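Local coordinates for thioredoxin-like protein (Klebsiella pneumoniae subsp. pneumoniae MGH 78578, PDB 3TY1) that probably binds carbohydrate, as a supersandwich protein of the galactose mutarotase clan related to aldose 1-epimerases, though its own substrate and activity are not established, at residues A[13-18]-A[47-52]; A[21-26]-A[31-36]; A[60-65]-A[70-75]; A[180-185]-A[189-194]; A[208-213]-A[343-348]. All blocks are in the same frame, centred on the assembly; numbering follows the deposited sequence. Where two conformers were deposited one is given.

Contact 1. Residues A[13-18]-A[47-52]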
# COMPACT_ATOMS: atom_id res chain seq x y z
N GLY A 13 2.57 -6.91 -20.57
CA GLY A 13 3.49 -6.25 -19.64
C GLY A 13 3.95 -4.86 -20.05
O GLY A 13 4.98 -4.41 -19.57
N ILE A 14 3.17 -4.15 -20.85
CA ILE A 14 3.62 -2.88 -21.41
C ILE A 14 2.82 -1.68 -20.96
O ILE A 14 1.63 -1.80 -20.63
CB ILE A 14 3.71 -2.96 -22.97
CG1 ILE A 14 2.35 -2.83 -23.62
CG2 ILE A 14 4.47 -4.22 -23.43
CD1 ILE A 14 2.07 -1.41 -24.03
N ASP A 15 3.49 -0.53 -20.92
CA ASP A 15 2.85 0.76 -20.61
C ASP A 15 3.74 1.80 -21.26
O ASP A 15 4.93 1.85 -20.94
CB ASP A 15 2.72 1.01 -19.09
CG ASP A 15 1.74 2.16 -18.76
OD1 ASP A 15 1.51 3.06 -19.60
OD2 ASP A 15 1.16 2.14 -17.64
N LYS A 16 3.18 2.58 -22.17
CA LYS A 16 3.92 3.60 -22.88
C LYS A 16 4.38 4.76 -22.01
O LYS A 16 5.28 5.48 -22.42
CB LYS A 16 3.13 4.16 -24.08
CG LYS A 16 3.00 3.16 -25.25
CD LYS A 16 2.38 3.83 -26.48
CE LYS A 16 2.21 2.88 -27.68
NZ LYS A 16 3.47 2.22 -28.05
N GLY A 17 3.77 4.97 -20.83
CA GLY A 17 4.14 6.11 -19.99
C GLY A 17 3.80 7.40 -20.70
O GLY A 17 2.69 7.54 -21.22
N ASN A 18 4.75 8.34 -20.75
CA ASN A 18 4.53 9.61 -21.45
C ASN A 18 4.32 9.39 -22.95
O ASN A 18 5.09 8.70 -23.58
CB ASN A 18 5.68 10.58 -21.22
CG ASN A 18 5.79 11.03 -19.77
OD1 ASN A 18 4.80 11.40 -19.13
ND2 ASN A 18 6.99 11.00 -19.25
N GLY A 47 4.17 8.30 -9.80
CA GLY A 47 3.81 7.20 -10.71
C GLY A 47 2.39 7.25 -11.25
O GLY A 47 2.08 6.49 -12.12
N SER A 48 1.54 8.15 -10.75
CA SER A 48 0.17 8.28 -11.22
C SER A 48 0.14 8.81 -12.63
O SER A 48 0.92 9.68 -12.97
CB SER A 48 -0.63 9.24 -10.36
OG SER A 48 -0.88 8.67 -9.08
N LYS A 49 -0.76 8.27 -13.47
CA LYS A 49 -0.91 8.80 -14.82
C LYS A 49 -2.20 9.62 -14.98
O LYS A 49 -3.22 9.33 -14.34
CB LYS A 49 -0.97 7.66 -15.78
CG LYS A 49 0.27 6.80 -15.91
CD LYS A 49 -0.00 5.57 -16.79
CE LYS A 49 -0.76 4.44 -16.03
NZ LYS A 49 -1.14 3.31 -16.91
N ILE A 50 -2.13 10.63 -15.84
CA ILE A 50 -3.30 11.32 -16.35
C ILE A 50 -3.30 11.19 -17.87
O ILE A 50 -2.22 11.04 -18.50
CB ILE A 50 -3.41 12.82 -15.94
CG1 ILE A 50 -2.18 13.62 -16.32
CG2 ILE A 50 -3.74 12.91 -14.43
CD1 ILE A 50 -2.38 15.13 -16.14
N LEU A 51 -4.50 11.21 -18.43
CA LEU A 51 -4.67 11.11 -19.87
C LEU A 51 -5.68 12.19 -20.23
O LEU A 51 -6.80 12.22 -19.68
CB LEU A 51 -5.13 9.71 -20.26
CG LEU A 51 -5.49 9.39 -21.70
CD1 LEU A 51 -4.35 9.65 -22.63
CD2 LEU A 51 -5.94 7.86 -21.78
N THR A 52 -5.29 13.08 -21.13
CA THR A 52 -6.06 14.26 -21.44
C THR A 52 -6.33 14.42 -22.93
O THR A 52 -5.40 14.33 -23.75
CB THR A 52 -5.28 15.52 -20.98
OG1 THR A 52 -4.90 15.38 -19.59
CG2 THR A 52 -6.16 16.76 -21.19

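Contact 2. Residues A[21-26]-A[31-36]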
# COMPACT_ATOMS: atom_id res chain seq x y z
N ILE A 21 -0.35 12.22 -29.08
CA ILE A 21 -0.61 12.40 -30.51
C ILE A 21 -1.36 13.70 -30.69
O ILE A 21 -2.01 14.18 -29.78
CB ILE A 21 -1.38 11.25 -31.12
CG1 ILE A 21 -2.73 11.07 -30.40
CG2 ILE A 21 -0.53 9.97 -31.11
CD1 ILE A 21 -3.64 10.05 -31.08
N ASN A 22 -1.28 14.25 -31.89
CA ASN A 22 -1.97 15.48 -32.15
C ASN A 22 -2.51 15.52 -33.57
O ASN A 22 -2.01 14.82 -34.48
CB ASN A 22 -1.10 16.70 -31.75
CG ASN A 22 0.07 16.92 -32.66
OD1 ASN A 22 -0.09 17.28 -33.83
ND2 ASN A 22 1.28 16.68 -32.15
N SER A 23 -3.55 16.33 -33.73
CA SER A 23 -4.29 16.45 -34.97
C SER A 23 -3.42 16.91 -36.15
O SER A 23 -3.67 16.52 -37.29
CB SER A 23 -5.51 17.38 -34.79
OG SER A 23 -5.16 18.67 -34.28
N ASP A 24 -2.45 17.78 -35.86
CA ASP A 24 -1.47 18.23 -36.87
C ASP A 24 -0.69 17.07 -37.47
O ASP A 24 -0.74 16.87 -38.68
CB ASP A 24 -0.48 19.24 -36.27
CG ASP A 24 -0.90 20.68 -36.48
OD1 ASP A 24 -2.11 20.97 -36.41
OD2 ASP A 24 0.01 21.51 -36.70
N GLN A 25 0.03 16.32 -36.62
CA GLN A 25 0.77 15.15 -37.09
C GLN A 25 -0.11 14.07 -37.73
O GLN A 25 0.34 13.41 -38.66
CB GLN A 25 1.77 14.53 -36.06
CG GLN A 25 1.40 14.63 -34.64
CD GLN A 25 1.79 13.43 -33.81
OE1 GLN A 25 0.91 12.66 -33.38
NE2 GLN A 25 3.10 13.25 -33.59
N LEU A 26 -1.36 13.96 -37.28
CA LEU A 26 -2.32 13.04 -37.89
C LEU A 26 -2.95 13.57 -39.20
O LEU A 26 -3.74 12.85 -39.83
CB LEU A 26 -3.47 12.72 -36.89
CG LEU A 26 -3.10 11.96 -35.61
CD1 LEU A 26 -4.25 11.96 -34.61
CD2 LEU A 26 -2.65 10.54 -35.91
N HIS A 31 -11.40 20.45 -36.44
CA HIS A 31 -11.15 20.89 -35.07
C HIS A 31 -9.82 20.34 -34.56
O HIS A 31 -9.62 19.11 -34.62
CB HIS A 31 -12.28 20.41 -34.16
CG HIS A 31 -13.59 21.11 -34.38
ND1 HIS A 31 -13.88 22.32 -33.79
CD2 HIS A 31 -14.69 20.76 -35.09
CE1 HIS A 31 -15.10 22.70 -34.14
NE2 HIS A 31 -15.61 21.77 -34.92
N ALA A 32 -8.93 21.23 -34.09
CA ALA A 32 -7.61 20.85 -33.58
C ALA A 32 -7.70 20.23 -32.21
O ALA A 32 -8.45 20.69 -31.35
CB ALA A 32 -6.67 22.04 -33.51
N PHE A 33 -6.87 19.23 -31.97
CA PHE A 33 -6.82 18.59 -30.69
C PHE A 33 -5.52 17.82 -30.50
O PHE A 33 -4.75 17.57 -31.44
CB PHE A 33 -8.02 17.63 -30.53
CG PHE A 33 -8.01 16.46 -31.46
CD1 PHE A 33 -7.34 15.28 -31.12
CD2 PHE A 33 -8.67 16.52 -32.66
CE1 PHE A 33 -7.33 14.19 -31.98
CE2 PHE A 33 -8.68 15.40 -33.53
CZ PHE A 33 -8.00 14.26 -33.19
N SER A 34 -5.27 17.44 -29.27
CA SER A 34 -4.17 16.52 -28.96
C SER A 34 -4.65 15.61 -27.85
O SER A 34 -5.63 15.93 -27.17
CB SER A 34 -2.93 17.28 -28.54
OG SER A 34 -3.13 17.91 -27.30
N ILE A 35 -4.02 14.45 -27.75
CA ILE A 35 -4.32 13.47 -26.70
C ILE A 35 -2.97 13.15 -26.08
O ILE A 35 -2.02 12.79 -26.81
CB ILE A 35 -5.02 12.18 -27.24
CG1 ILE A 35 -6.24 12.57 -28.09
CG2 ILE A 35 -5.42 11.29 -26.07
CD1 ILE A 35 -6.87 11.41 -28.90
N GLU A 36 -2.87 13.31 -24.77
CA GLU A 36 -1.62 13.15 -24.05
C GLU A 36 -1.75 12.38 -22.76
O GLU A 36 -2.64 12.69 -21.92
CB GLU A 36 -1.00 14.53 -23.74
CG GLU A 36 0.38 14.42 -23.07
CD GLU A 36 1.08 15.76 -22.81
OE1 GLU A 36 0.50 16.82 -23.07
OE2 GLU A 36 2.24 15.71 -22.34

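Contact 3. Residues A[60-65]-A[70-75]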
# COMPACT_ATOMS: atom_id res chain seq x y z
N THR A 60 -11.81 20.13 -22.85
CA THR A 60 -10.55 19.55 -22.45
C THR A 60 -10.90 18.56 -21.35
O THR A 60 -11.51 18.93 -20.32
CB THR A 60 -9.50 20.59 -22.04
OG1 THR A 60 -9.11 21.31 -23.21
CG2 THR A 60 -8.21 19.88 -21.47
N ILE A 61 -10.61 17.29 -21.59
CA ILE A 61 -11.08 16.22 -20.72
C ILE A 61 -9.90 15.48 -20.15
O ILE A 61 -9.07 14.92 -20.92
CB ILE A 61 -11.93 15.20 -21.53
CG1 ILE A 61 -13.16 15.90 -22.17
CG2 ILE A 61 -12.31 13.99 -20.62
CD1 ILE A 61 -13.98 14.98 -23.17
N THR A 62 -9.81 15.44 -18.82
CA THR A 62 -8.70 14.80 -18.13
C THR A 62 -9.20 13.65 -17.35
O THR A 62 -10.14 13.79 -16.57
CB THR A 62 -7.99 15.77 -17.16
OG1 THR A 62 -7.53 16.90 -17.90
CG2 THR A 62 -6.80 15.09 -16.46
N LEU A 63 -8.58 12.50 -17.56
CA LEU A 63 -8.92 11.31 -16.77
C LEU A 63 -7.66 10.68 -16.23
O LEU A 63 -6.58 11.03 -16.67
CB LEU A 63 -9.78 10.36 -17.57
CG LEU A 63 -9.38 9.71 -18.85
CD1 LEU A 63 -8.49 8.49 -18.47
CD2 LEU A 63 -10.58 9.23 -19.62
N SER A 64 -7.78 9.76 -15.28
CA SER A 64 -6.64 9.09 -14.69
C SER A 64 -6.72 7.57 -14.83
O SER A 64 -7.53 6.94 -14.15
CB SER A 64 -6.47 9.47 -13.22
OG SER A 64 -5.39 8.72 -12.72
N PRO A 65 -5.86 6.96 -15.68
CA PRO A 65 -5.82 5.51 -15.78
C PRO A 65 -5.37 4.80 -14.51
O PRO A 65 -5.71 3.64 -14.28
CB PRO A 65 -4.80 5.29 -16.89
CG PRO A 65 -4.94 6.55 -17.74
CD PRO A 65 -5.07 7.59 -16.75
N ASN A 70 -11.26 7.26 -13.70
CA ASN A 70 -12.07 8.36 -13.16
C ASN A 70 -11.80 9.61 -13.98
O ASN A 70 -10.65 9.85 -14.45
CB ASN A 70 -11.61 8.71 -11.72
CG ASN A 70 -12.05 7.72 -10.65
OD1 ASN A 70 -12.87 6.81 -10.88
ND2 ASN A 70 -11.45 7.89 -9.42
N LEU A 71 -12.81 10.47 -14.08
CA LEU A 71 -12.73 11.71 -14.81
C LEU A 71 -12.34 12.75 -13.78
O LEU A 71 -13.01 12.95 -12.77
CB LEU A 71 -14.04 12.07 -15.50
CG LEU A 71 -14.71 10.97 -16.38
CD1 LEU A 71 -15.96 11.53 -17.03
CD2 LEU A 71 -13.73 10.41 -17.41
N LEU A 72 -11.24 13.45 -14.05
CA LEU A 72 -10.76 14.44 -13.09
C LEU A 72 -11.39 15.82 -13.28
O LEU A 72 -11.82 16.47 -12.32
CB LEU A 72 -9.24 14.59 -13.22
CG LEU A 72 -8.35 13.36 -12.93
CD1 LEU A 72 -6.88 13.78 -12.72
CD2 LEU A 72 -8.77 12.55 -11.79
N ARG A 73 -11.49 16.22 -14.53
CA ARG A 73 -11.95 17.56 -14.86
C ARG A 73 -12.32 17.66 -16.33
O ARG A 73 -11.75 16.99 -17.20
CB ARG A 73 -10.87 18.61 -14.50
CG ARG A 73 -11.25 20.06 -14.75
CD ARG A 73 -10.05 20.98 -14.36
NE ARG A 73 -9.93 21.12 -12.91
CZ ARG A 73 -8.91 21.71 -12.28
NH1 ARG A 73 -7.87 22.20 -12.95
NH2 ARG A 73 -8.93 21.80 -10.96
N ILE A 74 -13.37 18.46 -16.58
CA ILE A 74 -13.87 18.75 -17.93
C ILE A 74 -13.92 20.27 -18.02
O ILE A 74 -14.55 20.87 -17.17
CB ILE A 74 -15.25 18.21 -18.17
CG1 ILE A 74 -15.42 16.73 -17.74
CG2 ILE A 74 -15.65 18.43 -19.65
CD1 ILE A 74 -14.64 15.77 -18.58
N GLU A 75 -13.23 20.89 -18.99
CA GLU A 75 -13.15 22.34 -19.11
C GLU A 75 -13.44 22.75 -20.55
O GLU A 75 -12.91 22.16 -21.49
CB GLU A 75 -11.75 22.92 -18.77
CG GLU A 75 -11.12 22.48 -17.43
CD GLU A 75 -9.53 22.56 -17.37
OE1 GLU A 75 -8.77 21.69 -17.94
OE2 GLU A 75 -9.05 23.48 -16.66
O HOH W 1 -9.55 18.94 -18.20
O HOH W 2 -11.17 23.32 -23.62

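Contact 4. Residues A[180-185]-A[189-194]. With SO4 (sulfate ion), chain H; SO4 (sulfate ion), chain I.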
# COMPACT_ATOMS: atom_id res chain seq x y z
N GLU A 180 -15.47 3.18 -21.22
CA GLU A 180 -15.25 3.88 -22.50
C GLU A 180 -15.86 5.26 -22.46
O GLU A 180 -17.04 5.43 -22.11
CB GLU A 180 -15.81 3.10 -23.71
CG GLU A 180 -15.40 3.73 -25.05
CD GLU A 180 -15.85 2.93 -26.29
OE1 GLU A 180 -17.05 2.93 -26.64
OE2 GLU A 180 -14.98 2.33 -26.94
N LEU A 181 -15.03 6.25 -22.78
CA LEU A 181 -15.45 7.63 -22.98
C LEU A 181 -15.34 7.96 -24.47
O LEU A 181 -14.35 7.60 -25.11
CB LEU A 181 -14.66 8.56 -22.09
CG LEU A 181 -14.90 10.06 -22.24
CD1 LEU A 181 -14.61 10.77 -20.89
CD2 LEU A 181 -14.04 10.64 -23.39
N ARG A 182 -16.37 8.62 -25.01
CA ARG A 182 -16.42 9.00 -26.42
C ARG A 182 -16.60 10.51 -26.51
O ARG A 182 -17.44 11.09 -25.81
CB ARG A 182 -17.56 8.32 -27.13
CG ARG A 182 -17.56 6.84 -26.98
CD ARG A 182 -18.62 6.22 -27.93
NE ARG A 182 -18.74 4.79 -27.65
CZ ARG A 182 -19.62 3.99 -28.23
NH1 ARG A 182 -20.50 4.46 -29.11
NH2 ARG A 182 -19.64 2.70 -27.89
N TYR A 183 -15.81 11.15 -27.35
CA TYR A 183 -15.87 12.59 -27.50
C TYR A 183 -15.64 12.98 -28.95
O TYR A 183 -14.66 12.55 -29.54
CB TYR A 183 -14.83 13.27 -26.58
CG TYR A 183 -14.84 14.76 -26.78
CD1 TYR A 183 -15.97 15.51 -26.44
CD2 TYR A 183 -13.75 15.43 -27.29
CE1 TYR A 183 -16.03 16.89 -26.66
CE2 TYR A 183 -13.80 16.81 -27.52
CZ TYR A 183 -14.95 17.54 -27.20
OH TYR A 183 -14.97 18.91 -27.44
N VAL A 184 -16.55 13.79 -29.52
CA VAL A 184 -16.40 14.33 -30.84
C VAL A 184 -15.72 15.72 -30.69
O VAL A 184 -16.24 16.62 -30.02
CB VAL A 184 -17.73 14.47 -31.60
CG1 VAL A 184 -17.50 15.14 -32.97
CG2 VAL A 184 -18.39 13.13 -31.77
N PRO A 185 -14.54 15.90 -31.31
CA PRO A 185 -13.85 17.18 -31.20
C PRO A 185 -14.72 18.37 -31.51
O PRO A 185 -15.48 18.34 -32.46
CB PRO A 185 -12.73 17.03 -32.24
CG PRO A 185 -12.32 15.65 -32.07
CD PRO A 185 -13.66 14.88 -31.92
N SER A 189 -20.46 17.92 -25.47
CA SER A 189 -20.83 16.75 -24.73
C SER A 189 -19.84 15.62 -24.91
O SER A 189 -19.08 15.59 -25.88
CB SER A 189 -22.22 16.25 -25.13
OG SER A 189 -22.18 15.72 -26.43
N PHE A 190 -19.85 14.69 -23.96
CA PHE A 190 -19.10 13.44 -24.09
C PHE A 190 -20.01 12.34 -23.55
O PHE A 190 -20.98 12.64 -22.88
CB PHE A 190 -17.76 13.46 -23.35
CG PHE A 190 -17.85 13.57 -21.87
CD1 PHE A 190 -17.78 14.83 -21.24
CD2 PHE A 190 -17.96 12.43 -21.08
CE1 PHE A 190 -17.85 14.93 -19.87
CE2 PHE A 190 -18.04 12.53 -19.72
CZ PHE A 190 -17.95 13.76 -19.11
N SER A 191 -19.71 11.09 -23.88
CA SER A 191 -20.54 10.00 -23.39
C SER A 191 -19.67 8.90 -22.82
O SER A 191 -18.50 8.78 -23.18
CB SER A 191 -21.44 9.47 -24.51
OG SER A 191 -20.65 8.94 -25.56
N LEU A 192 -20.25 8.15 -21.89
CA LEU A 192 -19.65 6.95 -21.34
C LEU A 192 -20.49 5.77 -21.82
O LEU A 192 -21.71 5.85 -21.82
CB LEU A 192 -19.71 6.98 -19.80
CG LEU A 192 -19.01 8.15 -19.13
CD1 LEU A 192 -19.08 7.98 -17.58
CD2 LEU A 192 -17.55 8.22 -19.62
N HIS A 193 -19.81 4.69 -22.17
CA HIS A 193 -20.40 3.43 -22.58
C HIS A 193 -19.59 2.34 -21.94
O HIS A 193 -18.75 1.73 -22.57
CB HIS A 193 -20.42 3.31 -24.09
CG HIS A 193 -21.29 4.34 -24.73
ND1 HIS A 193 -22.67 4.25 -24.71
CD2 HIS A 193 -21.00 5.52 -25.32
CE1 HIS A 193 -23.18 5.31 -25.31
NE2 HIS A 193 -22.19 6.09 -25.70
N ASP A 194 -19.79 2.16 -20.64
CA ASP A 194 -19.07 1.18 -19.87
C ASP A 194 -19.79 -0.16 -19.98
O ASP A 194 -21.03 -0.20 -20.09
CB ASP A 194 -18.94 1.57 -18.37
CG ASP A 194 -18.31 2.92 -18.15
OD1 ASP A 194 -17.53 3.42 -19.02
OD2 ASP A 194 -18.62 3.52 -17.09
S SO4 H . -22.85 8.19 -28.45
O1 SO4 H . -23.08 9.59 -28.83
O2 SO4 H . -23.68 7.28 -29.22
O3 SO4 H . -21.45 7.86 -28.70
O4 SO4 H . -23.18 8.01 -27.03
S SO4 I . -20.80 1.95 -32.13
O1 SO4 I . -21.31 3.32 -32.19
O2 SO4 I . -21.79 1.07 -32.74
O3 SO4 I . -19.58 1.85 -32.90
O4 SO4 I . -20.66 1.49 -30.76
O HOH W 3 -19.79 11.68 -27.52
O HOH W 4 -19.01 14.17 -28.23

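Contact 5. Residues A[208-213]-A[343-348]. With SO4 (sulfate ion), chain L.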
# COMPACT_ATOMS: atom_id res chain seq x y z
N ILE A 208 -23.24 -0.04 -8.47
CA ILE A 208 -22.47 1.10 -9.06
C ILE A 208 -23.20 2.42 -8.87
O ILE A 208 -24.39 2.48 -9.04
CB ILE A 208 -22.15 0.85 -10.56
CG1 ILE A 208 -21.35 2.00 -11.22
CG2 ILE A 208 -23.45 0.55 -11.37
CD1 ILE A 208 -19.95 2.24 -10.60
N ILE A 209 -22.44 3.47 -8.54
CA ILE A 209 -22.94 4.83 -8.52
C ILE A 209 -21.95 5.62 -9.40
O ILE A 209 -20.72 5.53 -9.17
CB ILE A 209 -22.97 5.42 -7.07
CG1 ILE A 209 -23.90 4.62 -6.16
CG2 ILE A 209 -23.34 6.90 -7.11
CD1 ILE A 209 -23.97 5.10 -4.72
N TYR A 210 -22.46 6.34 -10.40
CA TYR A 210 -21.68 7.26 -11.23
C TYR A 210 -21.68 8.61 -10.51
O TYR A 210 -22.57 9.45 -10.70
CB TYR A 210 -22.26 7.31 -12.64
CG TYR A 210 -21.84 6.10 -13.44
CD1 TYR A 210 -22.49 4.90 -13.32
CD2 TYR A 210 -20.72 6.16 -14.27
CE1 TYR A 210 -22.04 3.77 -14.02
CE2 TYR A 210 -20.32 5.11 -14.97
CZ TYR A 210 -20.97 3.90 -14.86
OH TYR A 210 -20.49 2.82 -15.56
N HIS A 211 -20.70 8.79 -9.64
CA HIS A 211 -20.66 9.87 -8.67
C HIS A 211 -20.10 11.10 -9.38
O HIS A 211 -18.88 11.27 -9.52
CB HIS A 211 -19.78 9.38 -7.50
CG HIS A 211 -19.94 10.14 -6.23
ND1 HIS A 211 -19.78 11.51 -6.15
CD2 HIS A 211 -20.12 9.71 -4.95
CE1 HIS A 211 -19.86 11.88 -4.88
NE2 HIS A 211 -20.09 10.81 -4.14
N SER A 212 -21.00 11.95 -9.85
CA SER A 212 -20.65 13.06 -10.76
C SER A 212 -20.73 14.38 -10.01
O SER A 212 -21.80 14.72 -9.47
CB SER A 212 -21.54 12.99 -12.00
OG SER A 212 -21.57 11.64 -12.54
N ASN A 213 -19.64 15.16 -10.01
CA ASN A 213 -19.44 16.24 -9.06
C ASN A 213 -19.19 17.58 -9.72
O ASN A 213 -18.30 17.70 -10.55
CB ASN A 213 -18.27 15.84 -8.13
CG ASN A 213 -18.41 14.39 -7.66
OD1 ASN A 213 -19.44 14.02 -7.13
ND2 ASN A 213 -17.39 13.56 -7.88
N ALA A 343 -23.40 -6.10 -18.10
CA ALA A 343 -24.31 -5.02 -17.79
C ALA A 343 -23.71 -3.78 -18.44
O ALA A 343 -22.50 -3.51 -18.25
CB ALA A 343 -24.39 -4.82 -16.31
N GLN A 344 -24.53 -3.01 -19.17
CA GLN A 344 -24.09 -1.79 -19.84
C GLN A 344 -24.50 -0.55 -19.06
O GLN A 344 -25.50 -0.55 -18.36
CB GLN A 344 -24.68 -1.71 -21.26
CG GLN A 344 -24.23 -2.83 -22.22
CD GLN A 344 -24.93 -4.18 -21.98
OE1 GLN A 344 -26.03 -4.23 -21.43
NE2 GLN A 344 -24.27 -5.27 -22.40
N PHE A 345 -23.69 0.50 -19.19
CA PHE A 345 -23.92 1.80 -18.56
C PHE A 345 -23.63 2.88 -19.61
O PHE A 345 -22.47 3.12 -19.97
CB PHE A 345 -23.07 1.93 -17.28
CG PHE A 345 -23.32 0.80 -16.31
CD1 PHE A 345 -24.44 0.80 -15.49
CD2 PHE A 345 -22.48 -0.31 -16.29
CE1 PHE A 345 -24.72 -0.28 -14.64
CE2 PHE A 345 -22.74 -1.40 -15.43
CZ PHE A 345 -23.86 -1.38 -14.61
N ASP A 346 -24.70 3.50 -20.12
CA ASP A 346 -24.66 4.51 -21.18
C ASP A 346 -25.10 5.85 -20.56
O ASP A 346 -26.24 5.95 -20.06
CB ASP A 346 -25.60 4.10 -22.31
CG ASP A 346 -25.27 2.75 -22.87
OD1 ASP A 346 -24.10 2.52 -23.25
OD2 ASP A 346 -26.21 1.89 -22.90
N LEU A 347 -24.19 6.82 -20.53
CA LEU A 347 -24.46 8.14 -19.99
C LEU A 347 -23.94 9.21 -20.93
O LEU A 347 -22.90 9.03 -21.56
CB LEU A 347 -23.82 8.34 -18.59
CG LEU A 347 -24.25 7.42 -17.44
CD1 LEU A 347 -23.38 6.17 -17.45
CD2 LEU A 347 -24.11 8.18 -16.11
N THR A 348 -24.67 10.31 -21.04
CA THR A 348 -24.20 11.47 -21.80
C THR A 348 -24.16 12.68 -20.88
O THR A 348 -25.15 13.02 -20.23
CB THR A 348 -25.11 11.76 -23.02
OG1 THR A 348 -25.18 10.57 -23.81
CG2 THR A 348 -24.54 12.86 -23.85
S SO4 L . -19.83 10.94 -0.43
O1 SO4 L . -18.83 11.99 -0.61
O2 SO4 L . -21.19 11.52 -0.38
O3 SO4 L . -19.77 9.97 -1.53
O4 SO4 L . -19.54 10.24 0.82

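Contact 1. Residues A[13-18]-A[47-52]
A single ion pair makes up this whole contact: no backbone atoms meet, and D15 and K49 reach for each other from opposite directions, each from a different sheet. K49 NZ donates to D15 OD2 at 2.7 Å, arriving on the syn side of the carboxylate and 16° out of its plane. D15 reaches the lysine because its chi1 of -165° carries CG away from the backbone N; the lysine chain bends at chi3 before straightening to NZ. The other carboxylate oxygen is occupied as well. G17 N bonds D15 OD1 at 3.2 Å from above the carboxylate plane, closing an Asx turn, and T8 adds a weak bond. Both oxygens being engaged, rotation of the carboxylate is restrained, and the lysine charge probably favours its ionised state. Q37, on strand 33-39, touches both charged side chains, and H41 of the second subunit packs on D15. The pair thus joins strand 14-15, at the margin of the ten-stranded sheet beside strand 2-9, to strand 49-55 inside the six-stranded sheet.

Contact 2. Residues A[21-26]-A[31-36]
S23 and F33 meet through both backbone and side chain. S23 N bonds F33 O at 2.9 Å, while S23 OG accepts from F33 N, also at 2.9 Å, so the serine hydroxyl takes the part a backbone carbonyl would play in a regular pair. That reach depends on OG sitting between the backbone N and the carbonyl carbon of S23 (chi1 55°). The same residue lays its CB over one face of the F33 ring, 4.1 Å from the centroid, a CH-pi contact displaced toward the rim. Beyond this lies the regular antiparallel pair I21 and I35, closed by two backbone bonds, with their side chains side by side and I21 CG1 4.1 Å from I35 CB. Farther out, the turn is braced from within: Q25 N donates to N22 OD1 at 3.0 Å in an Asx motif, and Q25 OE1 accepts from N22 N. The hairpin forms one edge of the six-stranded sheet, with strand 49-55 next to strand 33-39, and V149 and V151 of strand 146-152 pack against its I35 side.

Contact 3. Residues A[60-65]-A[70-75]
T60 with E75 and T62 with L72 carry this antiparallel hairpin; the two threonines lose more surface to it than any other residue, and E75 comes next. T60 pairs with E75 through two backbone bonds, the shorter running from T60 N to E75 O at 2.7 Å. Their side chains cross obliquely, T60 CG2 lying 4.0 Å from E75 OE1, and one water lies within hydrogen-bonding distance of T60 O, T62 OG1 and E75 OE1. L72 and R73 together face T62, a classic beta bulge; L72 N donates to T62 O at 2.8 Å and R73 N adds a weak bond. With OG1 of T62 beside its backbone N (chi1 -58°), the methyl CG2 falls anti to that N and meets L72 CD1 at 4.0 Å. On the other face, I61 CG2 and I74 CD1 touch at 3.6 Å. The threonine side is thus mixed, with hydroxyls, a carboxylate and water at the T60-E75 end and T62 CG2 against L72 beyond, whereas the I61-I74 side is aliphatic and meets F190 and L181.

Contact 4. Residues A[180-185]-A[189-194]
This is the end of the antiparallel hairpin of strands 173-183 and 189-198 in the ten-stranded sheet. R182 N donates to S191 O at 2.8 Å; two residues along, H193 N donates to E180 O, and D194 OD1 accepts from E180 N at 3.0 Å, its OD2 being taken by Y210 and R116. The face bearing R182 is polar. H193 CD2 stands 3.3 Å above the guanidinium plane, toward its rim, the two planes being 40° apart. Extended R182 holds E180 OE1 side-on with NE (2.7 Å) and NH2, while R162 takes E180 OE2. A sulfate, probably from the crystallisation liquor, sets O4 at the edge of the H193 ring beside NE2, doubtfully close; a second is bound weakly by R182 NH1 and NH2. The reverse face is apolar: L181 CD1 touches F190 CD2 at 3.7 Å, Y183 packs on F190, and I61, L71 and I74 cover it. One polar face and one packed on a second sheet is consistent with the beta-sandwich layering of the supersandwich fold.

Contact 5. Residues A[208-213]-A[343-348]
Y210 and L347 meet face-on: L347 CD1 stands over the centre of the tyrosine ring, 4.0 Å from its centroid and almost on the ring normal, a CH-pi contact. The second methyl, CD2, reaches back toward Y210 CB. Against F345 the tyrosine is turned differently. The two side chains cross at about a right angle, yet the ring planes lie 40° apart with centroids 5.9 Å from each other, so the pair meets obliquely. The closest approach is at the phenolic end, Y210 OH lying 3.2 Å from F345 CB. Setting CG anti to its carbonyl carbon (chi1 -78°), Y210 spans the gap between the strands, and its hydroxyl is hydrogen-bonded by D194 of strand 189-198 and Y119 of strand 114-119. I208 completes the row, its CG2 meeting F345 CE1 at 3.6 Å as the two side chains slide past each other. No hydrogen bond crosses here; the strand axes approach no closer than 10.6 Å, inclined at 18°. Strand 204-214, flanked by 114-119 and 311-318, is thereby packed through side chains alone onto strand 342-352, between 189-198 and 285-291.

Overall arrangement
The five contacts follow the principle of a layered beta fold: pairing within sheets, side chains between them. Contacts 2 and 3 are hairpins of the six-stranded sheet, about 17 Å apart between centres, with strand 49-55 of contact 1 between them. Contacts 3 and 4, centres about 12 Å apart, face each other across the sandwich, L71 CD1 lying 3.5 Å from F190 CE2. Contact 4 passes to contact 5 through D194 OD2 and Y210 OH, 2.5 Å apart, and through H193 ND1 and D346 OD1 at 2.7 Å. In contact 5, H211 NE2 and H136 hold a sulfate, probably from the crystallisation liquor, that may mark a pocket; contact 2 lies about 28 Å from contact 5 between centres.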